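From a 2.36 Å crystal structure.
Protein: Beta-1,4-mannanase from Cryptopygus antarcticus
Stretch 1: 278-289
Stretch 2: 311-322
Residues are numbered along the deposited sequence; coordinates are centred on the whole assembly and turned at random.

Stretch 1 (278-289) QMHTYSHSGKWN
Stretch 2 311-322: GEFASVCSQNEG

Strand 278-281 and the weakly bonded strand at about 311-313 of the Cryptopygus mannanase run in the same direction, 13° from parallel with axes 4.9 Å apart at their closest. Together the stretches bury 760 Å², and W288, E312 and Y282 are the three residues that the other stretch covers most.

G311 N donates to M279 O (2.7 Å, 168°), and T281 N donates to E312 O (3.0 Å, 153°). The nearest CA atoms are H280 CA to E312 CA, 4.6 Å, and T281 CA to F313 CA, 5.2 Å. G311 has no side chain, and its CA packs 3.4 Å from Q278 OE1; a CB here would clash with that oxygen and with H280 CD2. H280 NE2 in turn donates to Q278 OE1 at 2.8 Å.

E312 (phi/psi -143/148, chi1 m, chi2 t) projects from the same face of the sheet as H280 (chi1 m). Its CG sits over the imidazole, 3.6 Å from the centroid of the H280 ring and 6° off the ring normal, so the aliphatic part of the acid covers the ring face. The carboxylate continues to the phenol of Y282, where Y282 OH donates to E312 OE1 across a very short 2.4 Å.

Y282 (phi/psi -143/135, chi1 m, chi2 -85°) starts sideways from its CA, but its ring end comes nearer the second stretch. C317 CB lies at the ring edge, 4.2 Å from Y282 CD1, while A314 CB is 4.3 Å from Y282 CE1. A type I turn from A314 to C317, closed by C317 N to A314 O (2.9 Å), carries the chain round to S283. There S283 N donates to C317 O (3.2 Å, 175°), and S283 OG, with chi1 p, donates to S318 O at 2.9 Å, so both backbone and side chain of one serine hold the end of the turn and the residue after it.

Beyond S283 a type I' turn from H284 to K287, with H284 N to K287 O at 2.9 Å and K287 N to H284 O at 3.1 Å, reverses the chain and leads into W288. The indole of W288 (chi1 m, chi2 120°) packs against S318, with W288 CZ2 3.5 Å from S318 CA, and its CH2 is 3.7 Å from C317 O. At the ring edge W288 NE1 donates to E321 OE1 (2.9 Å, 167°). The other carboxylate oxygen, E321 OE2, accepts from Q319 N at 2.9 Å, tying the tryptophan's acceptor back to its own loop.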

# COMPACT_ATOMS: atom_id res chain seq x y z
N GLN A 278 -2.49 5.70 -4.89
CA GLN A 278 -3.09 5.40 -3.61
C GLN A 278 -2.99 6.61 -2.73
O GLN A 278 -1.90 7.06 -2.38
CB GLN A 278 -2.37 4.24 -2.95
CG GLN A 278 -3.10 3.58 -1.77
CD GLN A 278 -2.17 2.78 -0.87
OE1 GLN A 278 -2.26 2.88 0.37
NE2 GLN A 278 -1.27 1.99 -1.48
N MET A 279 -4.15 7.14 -2.37
CA MET A 279 -4.19 8.21 -1.39
C MET A 279 -4.77 7.68 -0.09
O MET A 279 -5.52 6.70 -0.08
CB MET A 279 -5.02 9.36 -1.93
CG MET A 279 -4.48 9.96 -3.22
SD MET A 279 -5.73 10.90 -4.13
CE MET A 279 -4.76 11.45 -5.53
N HIS A 280 -4.35 8.27 1.01
CA HIS A 280 -4.96 8.02 2.32
C HIS A 280 -5.71 9.25 2.72
O HIS A 280 -5.31 10.29 2.33
CB HIS A 280 -3.89 7.80 3.37
CG HIS A 280 -3.02 6.63 3.10
ND1 HIS A 280 -1.84 6.42 3.78
CD2 HIS A 280 -3.14 5.61 2.23
CE1 HIS A 280 -1.28 5.31 3.35
NE2 HIS A 280 -2.05 4.80 2.41
N THR A 281 -6.76 9.17 3.54
CA THR A 281 -7.51 10.38 3.84
C THR A 281 -8.20 10.39 5.21
O THR A 281 -8.89 9.44 5.59
CB THR A 281 -8.50 10.72 2.69
OG1 THR A 281 -8.93 12.09 2.79
CG2 THR A 281 -9.67 9.77 2.70
N TYR A 282 -7.98 11.49 5.92
CA TYR A 282 -8.47 11.70 7.26
C TYR A 282 -8.88 13.19 7.45
O TYR A 282 -8.16 14.12 7.07
CB TYR A 282 -7.35 11.32 8.26
CG TYR A 282 -6.86 9.87 8.20
CD1 TYR A 282 -7.50 8.86 8.88
CD2 TYR A 282 -5.72 9.54 7.49
CE1 TYR A 282 -7.05 7.55 8.84
CE2 TYR A 282 -5.26 8.22 7.44
CZ TYR A 282 -5.93 7.23 8.11
OH TYR A 282 -5.48 5.93 8.06
N SER A 283 -10.04 13.41 8.07
CA SER A 283 -10.46 14.76 8.43
C SER A 283 -9.62 15.35 9.57
O SER A 283 -8.96 14.62 10.30
CB SER A 283 -11.95 14.75 8.83
OG SER A 283 -12.21 13.94 9.96
N HIS A 284 -9.64 16.67 9.70
CA HIS A 284 -9.04 17.36 10.86
C HIS A 284 -10.10 18.20 11.54
O HIS A 284 -10.73 19.07 10.92
CB HIS A 284 -7.82 18.18 10.42
CG HIS A 284 -6.71 17.32 9.91
ND1 HIS A 284 -6.56 17.00 8.58
CD2 HIS A 284 -5.76 16.61 10.58
CE1 HIS A 284 -5.53 16.17 8.43
NE2 HIS A 284 -5.04 15.91 9.63
N SER A 285 -10.33 17.90 12.82
CA SER A 285 -11.41 18.53 13.58
C SER A 285 -12.75 18.38 12.83
O SER A 285 -13.47 19.36 12.62
CB SER A 285 -11.10 20.02 13.85
OG SER A 285 -9.86 20.20 14.53
N GLY A 286 -13.07 17.15 12.40
CA GLY A 286 -14.30 16.89 11.66
C GLY A 286 -14.41 17.51 10.27
O GLY A 286 -15.52 17.56 9.72
N LYS A 287 -13.31 17.99 9.68
CA LYS A 287 -13.37 18.58 8.34
C LYS A 287 -12.34 18.01 7.41
O LYS A 287 -11.16 18.04 7.69
CB LYS A 287 -13.24 20.10 8.40
N TRP A 288 -12.80 17.45 6.29
CA TRP A 288 -11.93 17.00 5.22
C TRP A 288 -11.07 18.14 4.64
O TRP A 288 -11.44 19.30 4.71
CB TRP A 288 -12.77 16.43 4.06
CG TRP A 288 -13.56 15.20 4.32
CD1 TRP A 288 -14.91 15.07 4.22
CD2 TRP A 288 -13.06 13.90 4.66
NE1 TRP A 288 -15.29 13.77 4.50
CE2 TRP A 288 -14.18 13.04 4.78
CE3 TRP A 288 -11.79 13.38 4.88
CZ2 TRP A 288 -14.06 11.71 5.11
CZ3 TRP A 288 -11.68 12.05 5.22
CH2 TRP A 288 -12.80 11.23 5.33
N ASN A 289 -9.94 17.80 4.03
CA ASN A 289 -9.28 18.72 3.10
C ASN A 289 -10.22 19.14 1.92
O ASN A 289 -11.15 18.44 1.59
CB ASN A 289 -8.00 18.09 2.53
CG ASN A 289 -6.92 17.88 3.58
OD1 ASN A 289 -7.01 18.31 4.74
ND2 ASN A 289 -5.88 17.20 3.15
N GLY A 311 -6.40 4.14 0.20
CA GLY A 311 -5.58 3.09 0.84
C GLY A 311 -5.82 2.98 2.31
O GLY A 311 -5.72 1.88 2.89
N GLU A 312 -6.12 4.12 2.92
CA GLU A 312 -6.60 4.16 4.30
C GLU A 312 -7.66 5.24 4.48
O GLU A 312 -7.62 6.28 3.83
CB GLU A 312 -5.49 4.51 5.26
CG GLU A 312 -4.19 3.72 5.18
CD GLU A 312 -3.14 4.33 6.09
OE1 GLU A 312 -3.47 5.30 6.84
OE2 GLU A 312 -1.98 3.87 6.05
N PHE A 313 -8.60 4.98 5.38
CA PHE A 313 -9.52 6.00 5.85
C PHE A 313 -10.22 5.50 7.12
O PHE A 313 -10.16 4.32 7.42
CB PHE A 313 -10.53 6.33 4.74
CG PHE A 313 -11.61 5.30 4.57
CD1 PHE A 313 -11.42 4.21 3.74
CD2 PHE A 313 -12.83 5.44 5.23
CE1 PHE A 313 -12.41 3.26 3.58
CE2 PHE A 313 -13.83 4.51 5.06
CZ PHE A 313 -13.61 3.42 4.24
N ALA A 314 -10.90 6.37 7.85
CA ALA A 314 -11.65 5.89 9.00
C ALA A 314 -12.90 6.72 9.32
O ALA A 314 -12.82 7.95 9.32
CB ALA A 314 -10.74 5.84 10.21
N SER A 315 -14.02 6.03 9.61
CA SER A 315 -15.33 6.66 9.99
C SER A 315 -15.15 7.75 10.99
O SER A 315 -15.78 8.78 10.93
CB SER A 315 -16.28 5.67 10.70
OG SER A 315 -16.17 4.37 10.20
N VAL A 316 -14.26 7.45 11.92
CA VAL A 316 -14.10 8.17 13.12
C VAL A 316 -13.16 9.41 12.92
O VAL A 316 -13.05 10.27 13.81
CB VAL A 316 -13.65 7.14 14.19
CG1 VAL A 316 -12.15 6.86 14.07
CG2 VAL A 316 -14.06 7.58 15.60
N CYS A 317 -12.50 9.48 11.75
CA CYS A 317 -11.95 10.73 11.23
C CYS A 317 -12.47 10.98 9.83
O CYS A 317 -11.77 10.84 8.83
CB CYS A 317 -10.44 10.70 11.28
SG CYS A 317 -9.97 10.45 13.00
N SER A 318 -13.74 11.34 9.79
CA SER A 318 -14.42 11.61 8.57
C SER A 318 -15.30 12.80 8.83
O SER A 318 -15.07 13.53 9.81
CB SER A 318 -15.26 10.38 8.21
OG SER A 318 -16.18 10.03 9.23
N GLN A 319 -16.31 13.01 7.99
CA GLN A 319 -17.36 14.03 8.26
C GLN A 319 -18.72 13.42 8.68
O GLN A 319 -19.79 13.87 8.26
CB GLN A 319 -17.50 14.96 7.05
CG GLN A 319 -16.53 16.14 7.09
CD GLN A 319 -16.73 17.04 5.90
OE1 GLN A 319 -17.73 16.90 5.19
NE2 GLN A 319 -15.78 17.93 5.65
N ASN A 320 -18.66 12.39 9.52
CA ASN A 320 -19.82 11.55 9.87
C ASN A 320 -20.70 11.00 8.76
O ASN A 320 -21.86 10.70 9.01
CB ASN A 320 -20.72 12.24 10.90
CG ASN A 320 -20.47 11.71 12.26
OD1 ASN A 320 -19.51 12.12 12.92
ND2 ASN A 320 -21.29 10.73 12.69
N GLU A 321 -20.19 10.82 7.57
CA GLU A 321 -21.05 10.27 6.55
C GLU A 321 -21.58 8.86 6.98
O GLU A 321 -22.68 8.46 6.58
CB GLU A 321 -20.32 10.19 5.20
CG GLU A 321 -19.96 11.52 4.59
CD GLU A 321 -18.56 12.02 4.94
OE1 GLU A 321 -18.00 12.76 4.09
OE2 GLU A 321 -18.03 11.68 6.04
N GLY A 322 -20.81 8.14 7.80
CA GLY A 322 -21.16 6.76 8.21
C GLY A 322 -20.42 5.75 7.35
O GLY A 322 -20.52 5.80 6.11